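Uncharacterized protein (Thermus thermophilus HB8, PDB 6SCE) acts as a DNA nuclease in type III CRISPR defence and is switched on by binding a cyclic oligoadenylate. Local coordinates at residues 3-8 and 31-36; 188-193 and 210-215; 204-209 and 251-256; 291-296 and 316-321. One frame throughout, in Å; residues are numbered along the deposited sequence.

Contact 1 of 4, residues 3-8 and 31-36; sequences APVYLC and VAKAVF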
loop_
_atom_site.group_PDB
_atom_site.type_symbol
_atom_site.label_atom_id
_atom_site.label_comp_id
_atom_site.label_asym_id
_atom_site.label_seq_id
_atom_site.Cartn_x
_atom_site.Cartn_y
_atom_site.Cartn_z
ATOM N N ALA A 3 -8.489 25.131 -29.941
ATOM C CA ALA A 3 -8.792 24.683 -28.533
ATOM C C ALA A 3 -7.660 23.785 -28.015
ATOM O O ALA A 3 -7.051 23.038 -28.782
ATOM C CB ALA A 3 -10.120 23.950 -28.461
ATOM N N PRO A 4 -7.387 23.837 -26.711
ATOM C CA PRO A 4 -6.276 23.033 -26.158
ATOM C C PRO A 4 -6.568 21.529 -26.126
ATOM O O PRO A 4 -7.740 21.108 -26.184
ATOM C CB PRO A 4 -6.139 23.597 -24.752
ATOM C CG PRO A 4 -7.550 23.920 -24.400
ATOM C CD PRO A 4 -8.099 24.553 -25.651
ATOM N N VAL A 5 -5.504 20.721 -26.035
ATOM C CA VAL A 5 -5.638 19.281 -25.962
ATOM C C VAL A 5 -5.170 18.858 -24.558
ATOM O O VAL A 5 -4.200 19.388 -24.027
ATOM C CB VAL A 5 -4.850 18.558 -27.071
ATOM C CG1 VAL A 5 -4.771 17.069 -26.832
ATOM C CG2 VAL A 5 -5.487 18.828 -28.444
ATOM N N TYR A 6 -5.921 17.948 -23.968
ATOM C CA TYR A 6 -5.601 17.395 -22.663
ATOM C C TYR A 6 -4.881 16.112 -22.867
ATOM O O TYR A 6 -5.436 15.184 -23.425
ATOM C CB TYR A 6 -6.891 17.153 -21.875
ATOM C CG TYR A 6 -6.737 16.688 -20.445
ATOM C CD1 TYR A 6 -5.821 17.265 -19.586
ATOM C CD2 TYR A 6 -7.557 15.699 -19.950
ATOM C CE1 TYR A 6 -5.719 16.852 -18.257
ATOM C CE2 TYR A 6 -7.465 15.285 -18.628
ATOM C CZ TYR A 6 -6.547 15.848 -17.799
ATOM O OH TYR A 6 -6.514 15.435 -16.478
ATOM N N LEU A 7 -3.647 16.045 -22.368
ATOM C CA LEU A 7 -2.836 14.813 -22.346
ATOM C C LEU A 7 -2.707 14.322 -20.902
ATOM O O LEU A 7 -2.275 15.070 -20.041
ATOM C CB LEU A 7 -1.424 15.107 -22.864
ATOM C CG LEU A 7 -1.356 15.674 -24.310
ATOM C CD1 LEU A 7 0.081 15.766 -24.759
ATOM C CD2 LEU A 7 -2.158 14.867 -25.290
ATOM N N CYS A 8 -3.044 13.070 -20.647
ATOM C CA CYS A 8 -3.241 12.630 -19.254
ATOM C C CYS A 8 -2.843 11.183 -19.024
ATOM O O CYS A 8 -3.418 10.262 -19.595
ATOM C CB CYS A 8 -4.710 12.838 -18.924
ATOM S SG CYS A 8 -5.199 12.593 -17.195
ATOM N N VAL A 31 -12.042 21.770 -24.387
ATOM C CA VAL A 31 -10.872 21.094 -24.959
ATOM C C VAL A 31 -11.239 20.465 -26.294
ATOM O O VAL A 31 -12.338 19.966 -26.451
ATOM C CB VAL A 31 -10.199 20.014 -24.012
ATOM C CG1 VAL A 31 -10.071 20.539 -22.593
ATOM C CG2 VAL A 31 -10.926 18.699 -24.049
ATOM N N ALA A 32 -10.295 20.424 -27.230
ATOM C CA ALA A 32 -10.539 19.772 -28.521
ATOM C C ALA A 32 -10.710 18.279 -28.342
ATOM O O ALA A 32 -11.546 17.647 -28.993
ATOM C CB ALA A 32 -9.398 20.070 -29.501
ATOM N N LYS A 33 -9.912 17.692 -27.450
ATOM C CA LYS A 33 -9.997 16.266 -27.205
ATOM C C LYS A 33 -9.090 15.932 -26.028
ATOM O O LYS A 33 -8.296 16.759 -25.610
ATOM C CB LYS A 33 -9.550 15.445 -28.423
ATOM C CG LYS A 33 -8.107 15.691 -28.829
ATOM C CD LYS A 33 -7.648 14.721 -29.908
ATOM C CE LYS A 33 -6.205 15.021 -30.289
ATOM N NZ LYS A 33 -5.701 14.050 -31.296
ATOM N N ALA A 34 -9.237 14.735 -25.511
ATOM C CA ALA A 34 -8.373 14.288 -24.413
ATOM C C ALA A 34 -7.706 13.023 -24.886
ATOM O O ALA A 34 -8.326 12.208 -25.545
ATOM C CB ALA A 34 -9.185 14.012 -23.165
ATOM N N VAL A 35 -6.429 12.879 -24.564
ATOM C CA VAL A 35 -5.698 11.678 -24.876
ATOM C C VAL A 35 -5.236 11.074 -23.549
ATOM O O VAL A 35 -4.559 11.742 -22.775
ATOM C CB VAL A 35 -4.462 11.983 -25.763
ATOM C CG1 VAL A 35 -3.724 10.706 -26.117
ATOM C CG2 VAL A 35 -4.849 12.724 -27.043
ATOM N N PHE A 36 -5.583 9.827 -23.325
ATOM C CA PHE A 36 -5.215 9.141 -22.108
ATOM C C PHE A 36 -4.155 8.085 -22.373
ATOM O O PHE A 36 -4.352 7.204 -23.187
ATOM C CB PHE A 36 -6.424 8.509 -21.484
ATOM C CG PHE A 36 -7.419 9.524 -21.036
ATOM C CD1 PHE A 36 -7.161 10.302 -19.924
ATOM C CD2 PHE A 36 -8.542 9.783 -21.791
ATOM C CE1 PHE A 36 -8.061 11.292 -19.521
ATOM C CE2 PHE A 36 -9.439 10.770 -21.408
ATOM C CZ PHE A 36 -9.201 11.534 -20.285
#
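Strands 5-8 and 33-36 run side by side in the same direction, and four backbone hydrogen bonds tie their segments together. P4 O takes the first, from A32 N (2.8 Å). Y6 is then gripped twice. Y6 N gives to K33 O at 3.1 Å in a nearly straight bond, 171° at the hydrogen. Y6 O receives V35 N at 2.8 Å. V35 O accepts C8 N at 2.9 Å, in a more bent bond of 142°, and C8 bonds on to Y37. V5 and L7 send their backbone bonds the other way, to strand 81-84 and the residue before it. The two strands are the parallel neighbours of a beta-alpha-beta crossover, joined by helix 15-28, in a Rossmann-like sheet. On the face of Y6, A34, C8 and F36, the Y6 ring edge meets A34 CB, and the buried OH of Y6 is held by A17 O and N84 ND2. C8 SG lies at the edge of the F36 ring, while C8 CB touches F36 CD1 (3.7 Å). On the other face L7 CD2 packs alongside V35 CB (3.7 Å). K33 extends past V5, and its NZ has a weak, long ion pair with E65.

Contact 2 of 4, residues 188-193 and 210-215; sequences PYWYWV and SAFSGE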
loop_
_atom_site.group_PDB
_atom_site.type_symbol
_atom_site.label_atom_id
_atom_site.label_comp_id
_atom_site.label_asym_id
_atom_site.label_seq_id
_atom_site.Cartn_x
_atom_site.Cartn_y
_atom_site.Cartn_z
ATOM N N PRO A 188 -12.799 12.087 -0.827
ATOM C CA PRO A 188 -13.731 11.128 -0.274
ATOM C C PRO A 188 -13.300 10.596 1.078
ATOM O O PRO A 188 -12.112 10.351 1.305
ATOM C CB PRO A 188 -13.703 10.000 -1.306
ATOM C CG PRO A 188 -12.285 10.018 -1.774
ATOM C CD PRO A 188 -11.783 11.411 -1.664
ATOM N N TYR A 189 -14.304 10.341 1.910
ATOM C CA TYR A 189 -14.154 9.810 3.265
ATOM C C TYR A 189 -15.259 8.790 3.485
ATOM O O TYR A 189 -16.378 8.980 3.018
ATOM C CB TYR A 189 -14.281 10.930 4.304
ATOM C CG TYR A 189 -13.281 12.040 4.123
ATOM C CD1 TYR A 189 -13.509 13.058 3.206
ATOM C CD2 TYR A 189 -12.108 12.071 4.853
ATOM C CE1 TYR A 189 -12.596 14.073 3.012
ATOM C CE2 TYR A 189 -11.185 13.096 4.684
ATOM C CZ TYR A 189 -11.431 14.092 3.757
ATOM O OH TYR A 189 -10.502 15.088 3.565
ATOM N N TRP A 190 -14.934 7.695 4.155
ATOM C CA TRP A 190 -15.904 6.655 4.516
ATOM C C TRP A 190 -15.926 6.715 6.055
ATOM O O TRP A 190 -14.933 6.455 6.713
ATOM C CB TRP A 190 -15.435 5.319 3.998
ATOM C CG TRP A 190 -16.348 4.138 4.204
ATOM C CD1 TRP A 190 -16.000 2.933 4.727
ATOM C CD2 TRP A 190 -17.741 4.046 3.885
ATOM N NE1 TRP A 190 -17.086 2.080 4.760
ATOM C CE2 TRP A 190 -18.171 2.745 4.253
ATOM C CE3 TRP A 190 -18.664 4.932 3.338
ATOM C CZ2 TRP A 190 -19.484 2.312 4.083
ATOM C CZ3 TRP A 190 -19.986 4.504 3.166
ATOM C CH2 TRP A 190 -20.375 3.200 3.523
ATOM N N TYR A 191 -17.051 7.161 6.579
ATOM C CA TYR A 191 -17.159 7.570 7.980
ATOM C C TYR A 191 -18.083 6.608 8.718
ATOM O O TYR A 191 -19.223 6.395 8.336
ATOM C CB TYR A 191 -17.678 8.990 8.028
ATOM C CG TYR A 191 -17.794 9.616 9.397
ATOM C CD1 TYR A 191 -18.958 9.476 10.152
ATOM C CD2 TYR A 191 -16.775 10.382 9.917
ATOM C CE1 TYR A 191 -19.089 10.079 11.403
ATOM C CE2 TYR A 191 -16.898 10.970 11.177
ATOM C CZ TYR A 191 -18.068 10.831 11.889
ATOM O OH TYR A 191 -18.156 11.431 13.125
ATOM N N TRP A 192 -17.553 6.042 9.792
ATOM C CA TRP A 192 -18.200 4.957 10.560
ATOM C C TRP A 192 -19.349 5.537 11.368
ATOM O O TRP A 192 -19.181 6.525 12.071
ATOM C CB TRP A 192 -17.137 4.350 11.463
ATOM C CG TRP A 192 -17.494 3.355 12.557
ATOM C CD1 TRP A 192 -18.194 3.609 13.696
ATOM C CD2 TRP A 192 -17.060 1.989 12.648
ATOM N NE1 TRP A 192 -18.247 2.476 14.477
ATOM C CE2 TRP A 192 -17.553 1.470 13.862
ATOM C CE3 TRP A 192 -16.295 1.161 11.836
ATOM C CZ2 TRP A 192 -17.311 0.140 14.275
ATOM C CZ3 TRP A 192 -16.061 -0.145 12.232
ATOM C CH2 TRP A 192 -16.573 -0.644 13.455
ATOM N N VAL A 193 -20.515 4.926 11.231
ATOM C CA VAL A 193 -21.694 5.323 12.001
ATOM C C VAL A 193 -22.331 4.050 12.541
ATOM O O VAL A 193 -22.325 2.988 11.898
ATOM C CB VAL A 193 -22.716 6.135 11.167
ATOM C CG1 VAL A 193 -22.144 7.500 10.838
ATOM C CG2 VAL A 193 -23.127 5.393 9.911
ATOM N N SER A 210 -11.019 -3.912 10.333
ATOM C CA SER A 210 -10.287 -4.283 9.135
ATOM C C SER A 210 -11.181 -4.248 7.927
ATOM O O SER A 210 -10.793 -3.730 6.854
ATOM C CB SER A 210 -9.611 -5.667 9.295
ATOM O OG SER A 210 -10.529 -6.719 9.391
ATOM N N ALA A 211 -12.398 -4.759 8.072
ATOM C CA ALA A 211 -13.328 -4.759 6.960
ATOM C C ALA A 211 -13.702 -3.327 6.522
ATOM O O ALA A 211 -13.921 -3.078 5.338
ATOM C CB ALA A 211 -14.566 -5.566 7.297
ATOM N N PHE A 212 -13.772 -2.406 7.482
ATOM C CA PHE A 212 -14.143 -1.025 7.207
ATOM C C PHE A 212 -13.072 -0.332 6.362
ATOM O O PHE A 212 -13.383 0.448 5.486
ATOM C CB PHE A 212 -14.340 -0.254 8.520
ATOM C CG PHE A 212 -15.026 1.051 8.350
ATOM C CD1 PHE A 212 -16.383 1.095 8.094
ATOM C CD2 PHE A 212 -14.305 2.237 8.383
ATOM C CE1 PHE A 212 -17.038 2.295 7.942
ATOM C CE2 PHE A 212 -14.950 3.443 8.205
ATOM C CZ PHE A 212 -16.316 3.476 7.978
ATOM N N SER A 213 -11.818 -0.614 6.658
ATOM C CA SER A 213 -10.726 -0.098 5.886
ATOM C C SER A 213 -10.749 -0.612 4.435
ATOM O O SER A 213 -10.644 0.158 3.485
ATOM C CB SER A 213 -9.417 -0.439 6.547
ATOM O OG SER A 213 -8.401 -0.265 5.592
ATOM N N GLY A 214 -10.932 -1.904 4.250
ATOM C CA GLY A 214 -11.053 -2.458 2.889
ATOM C C GLY A 214 -12.253 -1.881 2.152
ATOM O O GLY A 214 -12.187 -1.568 0.948
ATOM N N GLU A 215 -13.344 -1.686 2.877
ATOM C CA GLU A 215 -14.557 -1.130 2.306
ATOM C C GLU A 215 -14.362 0.302 1.810
ATOM O O GLU A 215 -14.856 0.682 0.733
ATOM C CB GLU A 215 -15.643 -1.175 3.362
ATOM C CG GLU A 215 -17.019 -0.871 2.894
ATOM C CD GLU A 215 -18.045 -1.054 3.995
ATOM O OE1 GLU A 215 -17.770 -0.720 5.187
ATOM O OE2 GLU A 215 -19.156 -1.472 3.641
#
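Helix 210-215 runs nearly antiparallel to strand 188-192, at 156°, with the two axes 9.4 Å apart at their closest. The contact is an aromatic cluster in which the F212 ring is held between two tryptophans. In F212, W190 and W192 alike, CG is anti to the backbone N. This torsion carries the F212 ring out from the helix toward the strand. W190 covers one face of F212 as an offset stack. Its five-membered ring is tilted by 17° from the phenyl plane, and W190 CD1 comes within 3.3 Å of F212 CZ. W192 meets the opposite face edge-on. W192 CE3 sits 3.7 Å from F212 CG, and W192 CB makes an off-centre CH-pi contact over the same face. The tip of F212 reaches the strand backbone, where F212 CZ is 3.4 Å from W192 N. E215, one helical turn on from F212, reaches out with an extended chain to the edge of W190. W190 NE1 donates to E215 OE1 at 2.9 Å. The acceptor lies close to the indole plane, but the hydrogen approaches from above the carboxylate plane. The contact links the first strand and the helix of the beta-alpha-beta unit that ends in strand 225-229. W192 NE1 is hydrogen-bonded to H231 NE2, beyond this contact. The buried indole N-H of W190 is therefore satisfied by a carboxylate, probably charged, which fixes the rotation of the ring that stacks on F212, and the negative charge of E215 would be partly offset by this donor and, weakly, by distant R176.

Contact 3 of 4, residues 204-209 and 251-256; sequences MSRKAL and RAWARE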
loop_
_atom_site.group_PDB
_atom_site.type_symbol
_atom_site.label_atom_id
_atom_site.label_comp_id
_atom_site.label_asym_id
_atom_site.label_seq_id
_atom_site.Cartn_x
_atom_site.Cartn_y
_atom_site.Cartn_z
HETATM N N MSE A 204 -15.614 -2.586 19.828
HETATM C CA MSE A 204 -15.248 -2.525 18.389
HETATM C C MSE A 204 -14.380 -3.716 18.114
HETATM O O MSE A 204 -13.478 -4.008 18.905
HETATM C CB MSE A 204 -14.418 -1.295 18.105
HETATM C CG MSE A 204 -15.059 -0.045 18.664
HETATM SE SE MSE A 204 -14.144 1.613 18.138
HETATM C CE MSE A 204 -15.240 1.982 16.533
ATOM N N SER A 205 -14.617 -4.434 17.020
ATOM C CA SER A 205 -13.806 -5.624 16.751
ATOM C C SER A 205 -12.716 -5.402 15.737
ATOM O O SER A 205 -12.798 -4.510 14.881
ATOM C CB SER A 205 -14.674 -6.794 16.329
ATOM O OG SER A 205 -15.256 -6.589 15.068
ATOM N N ARG A 206 -11.686 -6.236 15.843
ATOM C CA ARG A 206 -10.637 -6.284 14.855
ATOM C C ARG A 206 -11.250 -6.584 13.484
ATOM O O ARG A 206 -10.875 -5.949 12.503
ATOM C CB ARG A 206 -9.597 -7.341 15.240
ATOM C CG ARG A 206 -8.378 -7.372 14.347
ATOM C CD ARG A 206 -7.581 -8.666 14.499
ATOM N NE ARG A 206 -6.461 -8.568 15.442
ATOM C CZ ARG A 206 -5.339 -7.868 15.243
ATOM N NH1 ARG A 206 -4.385 -7.876 16.163
ATOM N NH2 ARG A 206 -5.159 -7.145 14.141
ATOM N N LYS A 207 -12.212 -7.513 13.430
ATOM C CA LYS A 207 -12.878 -7.873 12.177
ATOM C C LYS A 207 -13.593 -6.660 11.556
ATOM O O LYS A 207 -13.448 -6.414 10.366
ATOM C CB LYS A 207 -13.902 -8.997 12.373
ATOM C CG LYS A 207 -13.318 -10.339 12.799
ATOM N N ALA A 208 -14.352 -5.910 12.356
ATOM C CA ALA A 208 -15.126 -4.796 11.812
ATOM C C ALA A 208 -14.203 -3.645 11.376
ATOM O O ALA A 208 -14.457 -3.014 10.347
ATOM C CB ALA A 208 -16.170 -4.289 12.804
ATOM N N LEU A 209 -13.155 -3.373 12.147
ATOM C CA LEU A 209 -12.191 -2.333 11.790
ATOM C C LEU A 209 -11.444 -2.659 10.499
ATOM O O LEU A 209 -11.321 -1.804 9.620
ATOM C CB LEU A 209 -11.211 -2.084 12.905
ATOM C CG LEU A 209 -11.818 -1.397 14.119
ATOM C CD1 LEU A 209 -10.795 -1.397 15.238
ATOM C CD2 LEU A 209 -12.306 0.013 13.819
ATOM N N ARG A 251 -6.652 1.267 19.146
ATOM C CA ARG A 251 -5.624 2.074 18.533
ATOM C C ARG A 251 -4.664 1.194 17.708
ATOM O O ARG A 251 -4.284 1.560 16.593
ATOM C CB ARG A 251 -4.821 2.832 19.591
ATOM C CG ARG A 251 -5.582 3.942 20.305
ATOM C CD ARG A 251 -5.760 5.184 19.455
ATOM N NE ARG A 251 -4.517 5.932 19.252
ATOM C CZ ARG A 251 -4.378 6.956 18.406
ATOM N NH1 ARG A 251 -5.403 7.380 17.666
ATOM N NH2 ARG A 251 -3.201 7.566 18.298
ATOM N N ALA A 252 -4.283 0.058 18.266
ATOM C CA ALA A 252 -3.347 -0.858 17.589
ATOM C C ALA A 252 -3.994 -1.421 16.311
ATOM O O ALA A 252 -3.396 -1.410 15.249
ATOM C CB ALA A 252 -2.950 -1.971 18.526
ATOM N N TRP A 253 -5.233 -1.878 16.428
ATOM C CA TRP A 253 -5.980 -2.358 15.279
ATOM C C TRP A 253 -6.146 -1.295 14.191
ATOM O O TRP A 253 -5.943 -1.583 13.007
ATOM C CB TRP A 253 -7.315 -2.905 15.723
ATOM C CG TRP A 253 -7.203 -4.062 16.653
ATOM C CD1 TRP A 253 -6.123 -4.873 16.819
ATOM C CD2 TRP A 253 -8.209 -4.545 17.550
ATOM N NE1 TRP A 253 -6.397 -5.833 17.754
ATOM C CE2 TRP A 253 -7.671 -5.656 18.222
ATOM C CE3 TRP A 253 -9.503 -4.139 17.859
ATOM C CZ2 TRP A 253 -8.381 -6.367 19.194
ATOM C CZ3 TRP A 253 -10.224 -4.858 18.830
ATOM C CH2 TRP A 253 -9.664 -5.961 19.467
ATOM N N ALA A 254 -6.487 -0.068 14.579
ATOM C CA ALA A 254 -6.670 1.022 13.631
ATOM C C ALA A 254 -5.386 1.355 12.881
ATOM O O ALA A 254 -5.418 1.595 11.669
ATOM C CB ALA A 254 -7.193 2.265 14.324
ATOM N N ARG A 255 -4.266 1.398 13.598
ATOM C CA ARG A 255 -2.995 1.622 12.944
ATOM C C ARG A 255 -2.695 0.482 11.951
ATOM O O ARG A 255 -2.294 0.750 10.828
ATOM C CB ARG A 255 -1.864 1.758 13.958
ATOM C CG ARG A 255 -0.532 2.112 13.304
ATOM C CD ARG A 255 0.583 2.291 14.320
ATOM N NE ARG A 255 0.735 3.685 14.733
ATOM C CZ ARG A 255 1.740 4.139 15.482
ATOM N NH1 ARG A 255 2.697 3.317 15.909
ATOM N NH2 ARG A 255 1.790 5.425 15.808
ATOM N N GLU A 256 -2.933 -0.754 12.372
ATOM C CA GLU A 256 -2.645 -1.925 11.559
ATOM C C GLU A 256 -3.428 -1.964 10.251
ATOM O O GLU A 256 -2.874 -2.324 9.212
ATOM C CB GLU A 256 -2.885 -3.185 12.357
ATOM C CG GLU A 256 -2.625 -4.463 11.567
ATOM C CD GLU A 256 -2.118 -5.568 12.432
ATOM O OE1 GLU A 256 -0.990 -5.407 12.961
ATOM O OE2 GLU A 256 -2.844 -6.587 12.576
#
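W253 points from helix 240-257 toward the start of helix 206-220, and R206 lies across its face at about a right angle. R206 CB sits over the centre of the indole, 3.9 Å from the centroid of the six-membered ring, in a CH-pi contact. R206 CG is anti to the backbone N, and the chain bends at chi3 (-95°). The bend swings the guanidinium past the CD1-NE1 edge of the indole, so that W253 NE1 lies over one face of it, the planes 50° apart. M204 O lies at the indole edge, in its plane, and L209 CD1 packs at the root of the ring, on W253 CB (3.8 Å). R206 NH2 forms a salt bridge with E256 OE2 at 2.8 Å. The bond is bent, 135° at the hydrogen, and meets the carboxylate from above its plane. S205 OG caps the helix at A208 N. R206 NH2 also bonds Y257 OH, while E256 OE2 is shared with T540 and E256 OE1 with Y434. The buried carboxylate of E256 is thus well supplied with donors, which would favour its charged form, and the arginine joins the helices by both its charge and its aliphatic part.

Contact 4 of 4, residues 291-296 and 316-321; sequences GPLLLA and EVYLLT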
loop_
_atom_site.group_PDB
_atom_site.type_symbol
_atom_site.label_atom_id
_atom_site.label_comp_id
_atom_site.label_asym_id
_atom_site.label_seq_id
_atom_site.Cartn_x
_atom_site.Cartn_y
_atom_site.Cartn_z
ATOM N N GLY A 291 29.973 7.330 0.650
ATOM C CA GLY A 291 29.089 6.690 -0.307
ATOM C C GLY A 291 29.084 5.184 -0.155
ATOM O O GLY A 291 29.930 4.641 0.563
ATOM N N PRO A 292 28.154 4.487 -0.815
ATOM C CA PRO A 292 27.071 5.088 -1.615
ATOM C C PRO A 292 25.981 5.761 -0.769
ATOM O O PRO A 292 25.842 5.486 0.436
ATOM C CB PRO A 292 26.454 3.880 -2.335
ATOM C CG PRO A 292 27.420 2.765 -2.181
ATOM C CD PRO A 292 28.162 3.021 -0.916
ATOM N N LEU A 293 25.221 6.630 -1.417
ATOM C CA LEU A 293 24.074 7.301 -0.841
ATOM C C LEU A 293 22.797 6.744 -1.433
ATOM O O LEU A 293 22.754 6.410 -2.620
ATOM C CB LEU A 293 24.065 8.764 -1.237
ATOM C CG LEU A 293 24.761 9.797 -0.392
ATOM C CD1 LEU A 293 26.199 9.424 -0.188
ATOM C CD2 LEU A 293 24.642 11.136 -1.088
ATOM N N LEU A 294 21.765 6.698 -0.610
ATOM C CA LEU A 294 20.396 6.422 -1.073
ATOM C C LEU A 294 19.519 7.577 -0.642
ATOM O O LEU A 294 19.484 7.934 0.539
ATOM C CB LEU A 294 19.864 5.131 -0.492
ATOM C CG LEU A 294 18.398 4.769 -0.779
ATOM C CD1 LEU A 294 18.145 4.720 -2.284
ATOM C CD2 LEU A 294 18.041 3.452 -0.122
ATOM N N LEU A 295 18.819 8.157 -1.603
ATOM C CA LEU A 295 17.817 9.176 -1.359
ATOM C C LEU A 295 16.443 8.579 -1.652
ATOM O O LEU A 295 16.251 7.962 -2.688
ATOM C CB LEU A 295 18.029 10.367 -2.269
ATOM C CG LEU A 295 19.450 10.851 -2.505
ATOM C CD1 LEU A 295 19.411 12.056 -3.431
ATOM C CD2 LEU A 295 20.123 11.159 -1.208
ATOM N N ALA A 296 15.509 8.760 -0.730
ATOM C CA ALA A 296 14.177 8.206 -0.888
ATOM C C ALA A 296 13.142 8.980 -0.096
ATOM O O ALA A 296 13.471 9.618 0.930
ATOM C CB ALA A 296 14.158 6.744 -0.442
ATOM N N GLU A 316 25.024 5.980 3.687
ATOM C CA GLU A 316 24.180 7.064 4.189
ATOM C C GLU A 316 22.855 7.071 3.411
ATOM O O GLU A 316 22.836 6.857 2.197
ATOM C CB GLU A 316 24.844 8.440 4.034
ATOM C CG GLU A 316 26.213 8.556 4.688
ATOM C CD GLU A 316 26.656 9.980 4.950
ATOM O OE1 GLU A 316 25.833 10.841 5.330
ATOM O OE2 GLU A 316 27.859 10.238 4.801
ATOM N N VAL A 317 21.774 7.305 4.133
ATOM C CA VAL A 317 20.461 7.357 3.546
ATOM C C VAL A 317 19.810 8.660 3.957
ATOM O O VAL A 317 19.935 9.104 5.097
ATOM C CB VAL A 317 19.615 6.117 3.898
ATOM C CG1 VAL A 317 19.390 5.988 5.391
ATOM C CG2 VAL A 317 18.279 6.169 3.171
ATOM N N TYR A 318 19.141 9.288 3.010
ATOM C CA TYR A 318 18.413 10.514 3.262
ATOM C C TYR A 318 16.956 10.225 3.014
ATOM O O TYR A 318 16.629 9.787 1.922
ATOM C CB TYR A 318 18.863 11.602 2.308
ATOM C CG TYR A 318 20.278 12.103 2.567
ATOM C CD1 TYR A 318 21.374 11.385 2.130
ATOM C CD2 TYR A 318 20.500 13.317 3.224
ATOM C CE1 TYR A 318 22.670 11.845 2.355
ATOM C CE2 TYR A 318 21.784 13.776 3.464
ATOM C CZ TYR A 318 22.869 13.043 3.031
ATOM O OH TYR A 318 24.164 13.502 3.246
ATOM N N LEU A 319 16.128 10.407 4.037
ATOM C CA LEU A 319 14.727 10.033 4.028
ATOM C C LEU A 319 13.863 11.258 4.266
ATOM O O LEU A 319 14.033 11.936 5.276
ATOM C CB LEU A 319 14.440 8.977 5.099
ATOM C CG LEU A 319 15.188 7.661 5.017
ATOM C CD1 LEU A 319 14.930 6.774 6.216
ATOM C CD2 LEU A 319 14.816 6.950 3.711
ATOM N N LEU A 320 12.955 11.563 3.337
ATOM C CA LEU A 320 12.037 12.682 3.471
ATOM C C LEU A 320 10.614 12.225 3.444
ATOM O O LEU A 320 10.251 11.394 2.625
ATOM C CB LEU A 320 12.246 13.687 2.330
ATOM C CG LEU A 320 13.606 14.360 2.215
ATOM C CD1 LEU A 320 13.655 15.330 1.028
ATOM C CD2 LEU A 320 13.947 15.085 3.488
ATOM N N THR A 321 9.782 12.765 4.327
ATOM C CA THR A 321 8.352 12.534 4.227
ATOM C C THR A 321 7.563 13.616 4.964
ATOM O O THR A 321 8.119 14.631 5.381
ATOM C CB THR A 321 7.943 11.102 4.652
ATOM O OG1 THR A 321 6.619 10.834 4.159
ATOM C CG2 THR A 321 8.021 10.909 6.145
#
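Backbone hydrogen bonds set the register of strands 293-296 and 316-321, which run parallel with axes 4.8 Å apart. L294 N gives to E316 O at 3.0 Å, and L294 O accepts Y318 N at 2.8 Å. Two residues on, A296 N gives to Y318 O and A296 O accepts L320 N, both at 3.1 Å. A weak bond from E316 N to P292 O, 3.4 Å long, starts the ladder just after the cis peptide bond of P292. CA-H...O contacts fill the gaps, as from V317 CA to L294 O.

Apolar contacts lie on both faces of the sheet. On one, the Y318 ring is the main surface. L295 lies alongside it, with CD2 3.6 Å from Y318 CD1. L293 crosses obliquely and puts its CG at the ring edge, 4.0 Å from Y318 CE1. On the other, L294 CB touches V317 CG2, and A296 CB meets L319 CD2.

Polar ends are satisfied by residues outside the pair. Y318 OH bonds P286 O. The buried E316 carboxylate bonds H344 NE2 through OE1 and Q289 N through OE2. T321 at the strand end packs on an adenine base of the bound RNA.

Helix 303-312 connects the two strands in a beta-alpha-beta crossover of a Rossmann-like sheet, consistent with a CARF domain. Strand 375-378 flanks 293-297 and strand 342-347 flanks 316-321. Helix 354-370 covers the face of L293, L295 and Y318, and helix 326-338 covers that of V317 and L319.

Overall arrangement
Contacts 1 and 4 are the same kind of pair in two different sheets: the first two strands, in chain order, of Rossmann-like units of matching strand order, with centres 38 Å apart. The bound RNA, consistent with the oligoadenylate activator, lies about 8 Å from contact 1 and about 4 Å from contact 4, nearest atoms. The nearest atom of contact 2 is also about 4 Å from the bound RNA. The nearest atom of contact 3 is about 13 Å from the bound RNA. Contacts 2 and 3 share helix 206-220 and touch: W192 CE2 meets M204 CE at 3.6 Å and W192 CH2 meets A208 CB at 3.7 Å. Contact 3 lies across the chain's centre from contact 1, their centres 44 Å apart.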